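Local coordinates for GTPase-activating protein GYP1 (Saccharomyces cerevisiae, PDB 1FKM), which stimulates GTP hydrolysis by Ypt/Rab-type GTPases through its TBC domain, supplying an arginine and a glutamine finger in trans, at residues His88-Asp93 with Ile116-Ala121; Pro102-Lys107 with Asn111-Ile116; Ala121-Ala126 with Thr178-Thr183. All blocks are in the same frame, centred on the assembly; numbering follows the deposited sequence.

Contact 1 (His88-Asp93 with Ile116-Ala121)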
loop_
_atom_site.group_PDB
_atom_site.type_symbol
_atom_site.label_atom_id
_atom_site.label_comp_id
_atom_site.label_asym_id
_atom_site.label_seq_id
_atom_site.Cartn_x
_atom_site.Cartn_y
_atom_site.Cartn_z
ATOM N N HIS A 88 20.234 -8.678 8.003
ATOM C CA HIS A 88 19.712 -9.753 8.848
ATOM C C HIS A 88 18.409 -9.365 9.539
ATOM O O HIS A 88 17.541 -10.201 9.766
ATOM C CB HIS A 88 20.779 -10.170 9.863
ATOM C CG HIS A 88 21.904 -10.942 9.250
ATOM N ND1 HIS A 88 23.201 -10.869 9.711
ATOM C CD2 HIS A 88 21.926 -11.803 8.204
ATOM C CE1 HIS A 88 23.973 -11.648 8.974
ATOM N NE2 HIS A 88 23.224 -12.226 8.052
ATOM N N GLN A 89 18.270 -8.087 9.864
ATOM C CA GLN A 89 17.059 -7.588 10.500
ATOM C C GLN A 89 15.878 -7.777 9.542
ATOM O O GLN A 89 14.763 -8.098 9.961
ATOM C CB GLN A 89 17.251 -6.112 10.843
ATOM C CG GLN A 89 16.003 -5.348 11.184
ATOM C CD GLN A 89 16.312 -3.891 11.494
ATOM O OE1 GLN A 89 17.112 -3.258 10.807
ATOM N NE2 GLN A 89 15.674 -3.354 12.526
ATOM N N ILE A 90 16.129 -7.587 8.251
ATOM C CA ILE A 90 15.082 -7.747 7.241
ATOM C C ILE A 90 14.808 -9.221 6.988
ATOM O O ILE A 90 13.672 -9.625 6.735
ATOM C CB ILE A 90 15.499 -7.077 5.923
ATOM C CG1 ILE A 90 15.561 -5.562 6.127
ATOM C CG2 ILE A 90 14.520 -7.435 4.807
ATOM C CD1 ILE A 90 16.194 -4.838 4.975
ATOM N N GLU A 91 15.866 -10.016 7.065
ATOM C CA GLU A 91 15.801 -11.456 6.859
ATOM C C GLU A 91 14.850 -12.088 7.868
ATOM O O GLU A 91 14.194 -13.090 7.582
ATOM C CB GLU A 91 17.198 -12.045 7.029
ATOM C CG GLU A 91 17.290 -13.543 6.877
ATOM C CD GLU A 91 18.642 -14.069 7.315
ATOM O OE1 GLU A 91 19.668 -13.547 6.827
ATOM O OE2 GLU A 91 18.676 -15.002 8.146
ATOM N N ILE A 92 14.788 -11.497 9.054
ATOM C CA ILE A 92 13.922 -11.986 10.117
ATOM C C ILE A 92 12.433 -11.762 9.823
ATOM O O ILE A 92 11.589 -12.557 10.237
ATOM C CB ILE A 92 14.286 -11.313 11.459
ATOM C CG1 ILE A 92 15.682 -11.770 11.893
ATOM C CG2 ILE A 92 13.252 -11.645 12.521
ATOM C CD1 ILE A 92 16.214 -11.059 13.125
ATOM N N ASP A 93 12.110 -10.694 9.100
ATOM C CA ASP A 93 10.714 -10.397 8.786
ATOM C C ASP A 93 10.174 -10.924 7.456
ATOM O O ASP A 93 8.985 -11.228 7.347
ATOM C CB ASP A 93 10.471 -8.888 8.851
ATOM C CG ASP A 93 10.309 -8.385 10.271
ATOM O OD1 ASP A 93 10.433 -9.199 11.211
ATOM O OD2 ASP A 93 10.054 -7.174 10.445
ATOM N N ILE A 116 14.782 -5.428 -2.194
ATOM C CA ILE A 116 14.025 -4.181 -2.264
ATOM C C ILE A 116 14.037 -3.441 -0.930
ATOM O O ILE A 116 14.344 -2.246 -0.868
ATOM C CB ILE A 116 12.556 -4.448 -2.668
ATOM C CG1 ILE A 116 12.503 -4.976 -4.105
ATOM C CG2 ILE A 116 11.741 -3.170 -2.530
ATOM C CD1 ILE A 116 11.127 -5.510 -4.528
ATOM N N LEU A 117 13.705 -4.151 0.142
ATOM C CA LEU A 117 13.658 -3.530 1.456
ATOM C C LEU A 117 15.034 -3.131 1.953
ATOM O O LEU A 117 15.185 -2.104 2.615
ATOM C CB LEU A 117 13.001 -4.471 2.464
ATOM C CG LEU A 117 11.532 -4.781 2.160
ATOM C CD1 LEU A 117 10.996 -5.775 3.183
ATOM C CD2 LEU A 117 10.718 -3.499 2.190
ATOM N N TYR A 118 16.035 -3.941 1.628
ATOM C CA TYR A 118 17.396 -3.650 2.057
ATOM C C TYR A 118 17.866 -2.341 1.431
ATOM O O TYR A 118 18.409 -1.474 2.121
ATOM C CB TYR A 118 18.335 -4.785 1.646
ATOM C CG TYR A 118 19.781 -4.538 2.008
ATOM C CD1 TYR A 118 20.187 -4.473 3.342
ATOM C CD2 TYR A 118 20.743 -4.354 1.014
ATOM C CE1 TYR A 118 21.521 -4.229 3.681
ATOM C CE2 TYR A 118 22.079 -4.107 1.338
ATOM C CZ TYR A 118 22.461 -4.046 2.672
ATOM O OH TYR A 118 23.777 -3.779 2.992
ATOM N N LEU A 119 17.655 -2.197 0.125
ATOM C CA LEU A 119 18.079 -0.983 -0.567
ATOM C C LEU A 119 17.379 0.251 -0.015
ATOM O O LEU A 119 18.005 1.297 0.173
ATOM C CB LEU A 119 17.821 -1.096 -2.073
ATOM C CG LEU A 119 18.306 0.116 -2.883
ATOM C CD1 LEU A 119 19.804 0.328 -2.651
ATOM C CD2 LEU A 119 18.013 -0.100 -4.360
ATOM N N TRP A 120 16.077 0.143 0.246
ATOM C CA TRP A 120 15.350 1.286 0.791
ATOM C C TRP A 120 15.895 1.627 2.177
ATOM O O TRP A 120 16.091 2.804 2.512
ATOM C CB TRP A 120 13.851 0.986 0.901
ATOM C CG TRP A 120 13.063 2.182 1.377
ATOM C CD1 TRP A 120 12.489 3.147 0.602
ATOM C CD2 TRP A 120 12.829 2.569 2.737
ATOM N NE1 TRP A 120 11.912 4.113 1.396
ATOM C CE2 TRP A 120 12.109 3.783 2.710
ATOM C CE3 TRP A 120 13.165 2.010 3.979
ATOM C CZ2 TRP A 120 11.717 4.451 3.876
ATOM C CZ3 TRP A 120 12.776 2.674 5.136
ATOM C CH2 TRP A 120 12.061 3.881 5.076
ATOM N N ALA A 121 16.135 0.601 2.989
ATOM C CA ALA A 121 16.643 0.812 4.344
ATOM C C ALA A 121 18.016 1.486 4.337
ATOM O O ALA A 121 18.284 2.376 5.145
ATOM C CB ALA A 121 16.714 -0.517 5.086
#
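Ile-90 reaches from helix 83-93 to the backbone of helix 107-123, and its CD1 methyl carries most of the contact. The methyl lies 3.4 Å from Tyr-118 CA and 3.5 Å from Tyr-118 N, so it is set against the main chain of the second helix and not merely against its side chains. The torsions explain this reach. With chi1 at -67°, CG1 is anti to the carbonyl carbon and beside the backbone N, and the chain then runs on extended to CD1. The second branch, CG2, takes a different partner, coming within 4.1 Å of Leu-117 CB. A beta-branched isoleucine suits the place because its two arms engage neighbouring residues of the opposing helix at once.

Leu-117 meets the isoleucine with the base of its side chain, at CB, and the two side chains cross obliquely. The side chain also packs on Ile-133 and Asn-134 of helix 133-145. Tyr-118 brings its CB to 4.0 Å from Ile-90 CD1, and the methyl lies at the edge of the tyrosine ring, near its plane, while the ring itself packs edge-to-face with Trp-87. One turn after Leu-117, the small Ala-121 adds its CB methyl at 4.4 Å from Ile-90 CD1.

No hydrogen bond spans the two segments; the side chains that meet do so through carbon atoms, and all are buried. The segment axes run 9.9 Å apart at 141°, closer to antiparallel than to perpendicular. Such packing of neighbouring helices through aliphatic side chains belongs to the all-helical TBC domain, and here it lies near the two catalytic fingers: Asp-93, at the end of the same segment, forms a salt bridge with the arginine finger Arg-96.

Contact 2 (Pro102-Lys107 with Asn111-Ile116); sequences PLYQFK and NSLQRI
Asn-111 meets Lys-107 within the first turns of helix 107-123, whose N-cap is Phe-106. Its backbone N donates to Lys-107 O over 2.9 Å, with an N-H...O angle of 165°, the ordinary i to i+4 bond of an alpha helix. The asparagine side chain bends back over the same carbonyl: chi1 of -64° sets CG beside the backbone N, and ND2 comes to 2.9 Å from Lys-107 O. The angle there is too poor for a hydrogen bond, so this amide sits close to the carbonyl without sharing in it. A short, polar side chain suits this exposed turn, where Lys-107 is also partly covered by it.

Next comes Ser-112, whose OG is hydrogen-bonded with Ser-108 O and with Glu-175 OE2 of helix 168-186. Leu-113 returns to the contact. Its CD1 methyl lies 3.8 Å from Tyr-104 CD1 and 4.0 Å from Tyr-104 CE1, in the ring plane, and thus meets the edge of the tyrosine. The two side chains cross at about a right angle. Leucine suits the position, being long enough to bring a methyl to the ring, and it also packs on Phe-141 of helix 133-145. Further along, Gln-114 binds Trp-87 O, Arg-115 forms a salt bridge with Glu-175, and Ile-116 packs among the neighbouring helices.

The contact therefore divides into a solvent-facing polar end and a buried apolar one. A tyrosine suits its buried place because its ring carbons lie against leucine while its hydroxyl finds Glu-142 OE1. The single bond across the segments is a helix-forming one, which suggests that the 3-10 segment 102-105 is held here in good part by hydrophobic packing, the tyrosine's tie to Glu-142 and backbone bonding of Leu-103 with Glu-158.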
loop_
_atom_site.group_PDB
_atom_site.type_symbol
_atom_site.label_atom_id
_atom_site.label_comp_id
_atom_site.label_asym_id
_atom_site.label_seq_id
_atom_site.Cartn_x
_atom_site.Cartn_y
_atom_site.Cartn_z
ATOM N N PRO A 102 0.386 -17.868 -0.358
ATOM C CA PRO A 102 1.431 -18.741 -0.907
ATOM C C PRO A 102 2.584 -18.030 -1.610
ATOM O O PRO A 102 3.751 -18.388 -1.430
ATOM C CB PRO A 102 0.653 -19.649 -1.854
ATOM C CG PRO A 102 -0.663 -19.786 -1.156
ATOM C CD PRO A 102 -0.950 -18.353 -0.749
ATOM N N LEU A 103 2.247 -17.033 -2.420
ATOM C CA LEU A 103 3.250 -16.280 -3.161
ATOM C C LEU A 103 4.454 -15.887 -2.305
ATOM O O LEU A 103 5.600 -15.986 -2.744
ATOM C CB LEU A 103 2.616 -15.006 -3.737
ATOM C CG LEU A 103 3.552 -14.051 -4.487
ATOM C CD1 LEU A 103 3.997 -14.711 -5.790
ATOM C CD2 LEU A 103 2.833 -12.732 -4.776
ATOM N N TYR A 104 4.191 -15.465 -1.074
ATOM C CA TYR A 104 5.258 -14.997 -0.211
ATOM C C TYR A 104 6.168 -16.029 0.424
ATOM O O TYR A 104 7.141 -15.669 1.081
ATOM C CB TYR A 104 4.673 -14.021 0.823
ATOM C CG TYR A 104 4.016 -12.844 0.122
ATOM C CD1 TYR A 104 4.775 -11.755 -0.302
ATOM C CD2 TYR A 104 2.665 -12.887 -0.251
ATOM C CE1 TYR A 104 4.219 -10.746 -1.096
ATOM C CE2 TYR A 104 2.097 -11.882 -1.038
ATOM C CZ TYR A 104 2.884 -10.817 -1.463
ATOM O OH TYR A 104 2.350 -9.850 -2.291
ATOM N N GLN A 105 5.892 -17.311 0.209
ATOM C CA GLN A 105 6.768 -18.333 0.756
ATOM C C GLN A 105 7.760 -18.809 -0.297
ATOM O O GLN A 105 8.712 -19.513 0.020
ATOM C CB GLN A 105 5.973 -19.521 1.305
ATOM C CG GLN A 105 5.275 -19.229 2.624
ATOM C CD GLN A 105 3.918 -18.583 2.441
ATOM O OE1 GLN A 105 2.991 -19.213 1.938
ATOM N NE2 GLN A 105 3.792 -17.323 2.849
ATOM N N PHE A 106 7.541 -18.424 -1.552
ATOM C CA PHE A 106 8.460 -18.818 -2.613
ATOM C C PHE A 106 9.793 -18.123 -2.372
ATOM O O PHE A 106 9.828 -16.940 -2.036
ATOM C CB PHE A 106 7.903 -18.422 -3.982
ATOM C CG PHE A 106 6.719 -19.240 -4.414
ATOM C CD1 PHE A 106 6.795 -20.633 -4.448
ATOM C CD2 PHE A 106 5.529 -18.623 -4.790
ATOM C CE1 PHE A 106 5.698 -21.400 -4.852
ATOM C CE2 PHE A 106 4.432 -19.376 -5.193
ATOM C CZ PHE A 106 4.514 -20.769 -5.224
ATOM N N LYS A 107 10.887 -18.858 -2.535
ATOM C CA LYS A 107 12.213 -18.289 -2.314
ATOM C C LYS A 107 12.545 -17.130 -3.240
ATOM O O LYS A 107 13.239 -16.195 -2.841
ATOM C CB LYS A 107 13.292 -19.369 -2.443
ATOM C CG LYS A 107 13.467 -20.204 -1.186
ATOM C CD LYS A 107 13.871 -19.334 0.000
ATOM C CE LYS A 107 13.991 -20.154 1.275
ATOM N NZ LYS A 107 14.331 -19.303 2.451
ATOM N N ASN A 111 13.643 -13.518 -1.716
ATOM C CA ASN A 111 14.902 -12.891 -2.101
ATOM C C ASN A 111 14.682 -11.532 -2.773
ATOM O O ASN A 111 15.470 -10.598 -2.578
ATOM C CB ASN A 111 15.697 -13.807 -3.040
ATOM C CG ASN A 111 16.113 -15.108 -2.374
ATOM O OD1 ASN A 111 16.475 -15.124 -1.203
ATOM N ND2 ASN A 111 16.075 -16.201 -3.126
ATOM N N SER A 112 13.622 -11.419 -3.568
ATOM C CA SER A 112 13.320 -10.158 -4.239
ATOM C C SER A 112 12.936 -9.093 -3.217
ATOM O O SER A 112 13.441 -7.973 -3.267
ATOM C CB SER A 112 12.177 -10.330 -5.245
ATOM O OG SER A 112 12.627 -10.944 -6.439
ATOM N N LEU A 113 12.040 -9.441 -2.295
ATOM C CA LEU A 113 11.611 -8.487 -1.272
ATOM C C LEU A 113 12.771 -8.110 -0.353
ATOM O O LEU A 113 12.872 -6.976 0.102
ATOM C CB LEU A 113 10.445 -9.062 -0.456
ATOM C CG LEU A 113 9.158 -9.308 -1.258
ATOM C CD1 LEU A 113 8.046 -9.794 -0.320
ATOM C CD2 LEU A 113 8.720 -8.015 -1.964
ATOM N N GLN A 114 13.655 -9.065 -0.092
ATOM C CA GLN A 114 14.815 -8.815 0.762
ATOM C C GLN A 114 15.668 -7.693 0.158
ATOM O O GLN A 114 16.060 -6.748 0.854
ATOM C CB GLN A 114 15.639 -10.105 0.887
ATOM C CG GLN A 114 17.000 -9.985 1.578
ATOM C CD GLN A 114 16.904 -9.835 3.087
ATOM O OE1 GLN A 114 16.073 -10.471 3.738
ATOM N NE2 GLN A 114 17.776 -9.007 3.656
ATOM N N ARG A 115 15.943 -7.796 -1.137
ATOM C CA ARG A 115 16.757 -6.792 -1.825
ATOM C C ARG A 115 16.072 -5.428 -1.878
ATOM O O ARG A 115 16.703 -4.391 -1.648
ATOM C CB ARG A 115 17.085 -7.254 -3.250
ATOM C CG ARG A 115 18.013 -8.462 -3.325
ATOM C CD ARG A 115 18.456 -8.731 -4.758
ATOM N NE ARG A 115 17.427 -9.369 -5.575
ATOM C CZ ARG A 115 17.263 -10.685 -5.685
ATOM N NH1 ARG A 115 18.063 -11.515 -5.024
ATOM N NH2 ARG A 115 16.309 -11.180 -6.469
ATOM N N ILE A 116 14.782 -5.428 -2.194
ATOM C CA ILE A 116 14.025 -4.181 -2.264
ATOM C C ILE A 116 14.037 -3.441 -0.930
ATOM O O ILE A 116 14.344 -2.246 -0.868
ATOM C CB ILE A 116 12.556 -4.448 -2.668
ATOM C CG1 ILE A 116 12.503 -4.976 -4.105
ATOM C CG2 ILE A 116 11.741 -3.170 -2.530
ATOM C CD1 ILE A 116 11.127 -5.510 -4.528
#

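Contact 3 (Ala121-Ala126 with Thr178-Thr183); sequences AIRHPA and TFWCLT
Arg-123, near the C-terminal end of helix 107-123, extends its side chain across to Phe-179 and Trp-180 of helix 168-186. CB points toward that helix, and chi1 of -73° sets CG beside the backbone N. From CG to NE the chain is extended, which gives the arginine the length to pass one aromatic ring and end at the next. CD is the first atom to touch, lying 3.9 Å from Phe-179 CZ. It arrives at the edge of the ring, in its plane, and the two side chains cross at about a right angle.

Beyond NE, the guanidinium is turned 81° from the plane of the Trp-180 ring. Its NH1 comes to 3.5 Å from Trp-180 CH2 and 3.8 Å from Trp-180 CZ3, while the central CZ stays 4.1 Å from Trp-180 CH2. This oblique approach is a packing contact. In the all-helical TBC domain it joins two helices that are far apart in sequence, at a place away from the two catalytic fingers. The other nitrogen, NH2, hydrogen-bonds to Ser-71 OG of helix 57-74, so the arginine's tip also spans to a third helix. Shortening this side chain to an alanine would probably leave Ser-71 without this donor and open a gap beside Trp-180 CH2.

Arginine suits the place by combining an aliphatic shaft for the phenylalanine edge with a polar end. Trp-180 combines a broad hydrocarbon ring with an N-H, and its NE1 bonds to Lys-64 O. Thr-183 OG1 lies over one face of the Phe-179 ring and donates to Phe-179 O over 2.8 Å from above the carbonyl plane, and Thr-183 N reaches the same oxygen from the opposite face.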
loop_
_atom_site.group_PDB
_atom_site.type_symbol
_atom_site.label_atom_id
_atom_site.label_comp_id
_atom_site.label_asym_id
_atom_site.label_seq_id
_atom_site.Cartn_x
_atom_site.Cartn_y
_atom_site.Cartn_z
ATOM N N ALA A 121 16.135 0.601 2.989
ATOM C CA ALA A 121 16.643 0.812 4.344
ATOM C C ALA A 121 18.016 1.486 4.337
ATOM O O ALA A 121 18.284 2.376 5.145
ATOM C CB ALA A 121 16.714 -0.517 5.086
ATOM N N ILE A 122 18.880 1.068 3.421
ATOM C CA ILE A 122 20.220 1.648 3.322
ATOM C C ILE A 122 20.141 3.107 2.878
ATOM O O ILE A 122 20.964 3.936 3.272
ATOM C CB ILE A 122 21.090 0.851 2.325
ATOM C CG1 ILE A 122 21.360 -0.544 2.889
ATOM C CG2 ILE A 122 22.396 1.584 2.044
ATOM C CD1 ILE A 122 22.008 -0.543 4.255
ATOM N N ARG A 123 19.135 3.420 2.068
ATOM C CA ARG A 123 18.951 4.778 1.578
ATOM C C ARG A 123 18.215 5.702 2.542
ATOM O O ARG A 123 18.072 6.896 2.271
ATOM C CB ARG A 123 18.216 4.759 0.242
ATOM C CG ARG A 123 19.052 4.281 -0.912
ATOM C CD ARG A 123 18.389 4.693 -2.207
ATOM N NE ARG A 123 19.256 4.484 -3.357
ATOM C CZ ARG A 123 19.126 5.137 -4.505
ATOM N NH1 ARG A 123 18.163 6.040 -4.640
ATOM N NH2 ARG A 123 19.950 4.885 -5.512
ATOM N N HIS A 124 17.745 5.163 3.663
ATOM C CA HIS A 124 17.036 5.974 4.647
ATOM C C HIS A 124 17.549 5.736 6.062
ATOM O O HIS A 124 16.854 5.156 6.899
ATOM C CB HIS A 124 15.525 5.700 4.590
ATOM C CG HIS A 124 14.893 6.090 3.292
ATOM N ND1 HIS A 124 15.106 5.394 2.122
ATOM C CD2 HIS A 124 14.109 7.144 2.965
ATOM C CE1 HIS A 124 14.486 6.004 1.129
ATOM N NE2 HIS A 124 13.874 7.070 1.614
ATOM N N PRO A 125 18.778 6.197 6.349
ATOM C CA PRO A 125 19.419 6.056 7.660
ATOM C C PRO A 125 18.565 6.538 8.834
ATOM O O PRO A 125 18.626 5.972 9.924
ATOM C CB PRO A 125 20.694 6.880 7.506
ATOM C CG PRO A 125 21.026 6.705 6.069
ATOM C CD PRO A 125 19.684 6.862 5.395
ATOM N N ALA A 126 17.770 7.580 8.614
ATOM C CA ALA A 126 16.922 8.122 9.673
ATOM C C ALA A 126 15.830 7.138 10.092
ATOM O O ALA A 126 15.273 7.240 11.189
ATOM C CB ALA A 126 16.293 9.438 9.219
ATOM N N THR A 178 9.116 -1.810 -8.268
ATOM C CA THR A 178 8.529 -1.927 -6.940
ATOM C C THR A 178 9.267 -1.010 -5.966
ATOM O O THR A 178 8.648 -0.267 -5.196
ATOM C CB THR A 178 8.599 -3.394 -6.452
ATOM O OG1 THR A 178 7.883 -4.231 -7.374
ATOM C CG2 THR A 178 7.969 -3.536 -5.068
ATOM N N PHE A 179 10.593 -1.061 -6.012
ATOM C CA PHE A 179 11.443 -0.236 -5.150
ATOM C C PHE A 179 11.201 1.268 -5.314
ATOM O O PHE A 179 11.033 1.999 -4.328
ATOM C CB PHE A 179 12.917 -0.533 -5.443
ATOM C CG PHE A 179 13.861 0.467 -4.845
ATOM C CD1 PHE A 179 14.120 0.469 -3.479
ATOM C CD2 PHE A 179 14.464 1.440 -5.648
ATOM C CE1 PHE A 179 14.964 1.428 -2.913
ATOM C CE2 PHE A 179 15.310 2.404 -5.092
ATOM C CZ PHE A 179 15.560 2.400 -3.723
ATOM N N TRP A 180 11.209 1.743 -6.555
ATOM C CA TRP A 180 11.002 3.171 -6.796
ATOM C C TRP A 180 9.590 3.625 -6.425
ATOM O O TRP A 180 9.391 4.766 -5.997
ATOM C CB TRP A 180 11.282 3.521 -8.264
ATOM C CG TRP A 180 12.727 3.393 -8.644
ATOM C CD1 TRP A 180 13.261 2.526 -9.549
ATOM C CD2 TRP A 180 13.824 4.160 -8.125
ATOM N NE1 TRP A 180 14.622 2.702 -9.628
ATOM C CE2 TRP A 180 14.994 3.700 -8.766
ATOM C CE3 TRP A 180 13.929 5.192 -7.182
ATOM C CZ2 TRP A 180 16.260 4.235 -8.497
ATOM C CZ3 TRP A 180 15.193 5.727 -6.914
ATOM C CH2 TRP A 180 16.338 5.244 -7.573
ATOM N N CYS A 181 8.607 2.749 -6.606
ATOM C CA CYS A 181 7.239 3.110 -6.252
ATOM C C CYS A 181 7.057 3.068 -4.741
ATOM O O CYS A 181 6.352 3.906 -4.177
ATOM C CB CYS A 181 6.237 2.192 -6.960
ATOM S SG CYS A 181 6.166 2.527 -8.755
ATOM N N LEU A 182 7.697 2.106 -4.080
ATOM C CA LEU A 182 7.622 2.030 -2.622
ATOM C C LEU A 182 8.252 3.312 -2.094
ATOM O O LEU A 182 7.761 3.923 -1.143
ATOM C CB LEU A 182 8.430 0.840 -2.086
ATOM C CG LEU A 182 8.610 0.797 -0.562
ATOM C CD1 LEU A 182 7.254 0.599 0.108
ATOM C CD2 LEU A 182 9.560 -0.327 -0.184
ATOM N N THR A 183 9.354 3.713 -2.724
ATOM C CA THR A 183 10.060 4.920 -2.315
ATOM C C THR A 183 9.162 6.148 -2.450
ATOM O O THR A 183 9.090 6.972 -1.537
ATOM C CB THR A 183 11.356 5.105 -3.144
ATOM O OG1 THR A 183 12.255 4.021 -2.862
ATOM C CG2 THR A 183 12.048 6.427 -2.792
#

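Followed from the N terminus, the chain first passes through helix 83-93, which contact 1 will join to the C-terminal half of helix 107-123. Before that loop closes, the chain runs past Arg-96 into the 3-10 segment 102-105, and contact 2 ties this segment to the first turns of helix 107-123, a short closure lying within the longer one. Contact 3 follows in series: it opens at the end of the same helix and closes far later on helix 168-186. Contacts 1 and 2 share Ile-116, and contacts 1 and 3 share Ala-121. Helix 107-123 thus meets different neighbours along its length, and Leu-119 and Trp-120, which lie between the shared residues, pack against Phe-179.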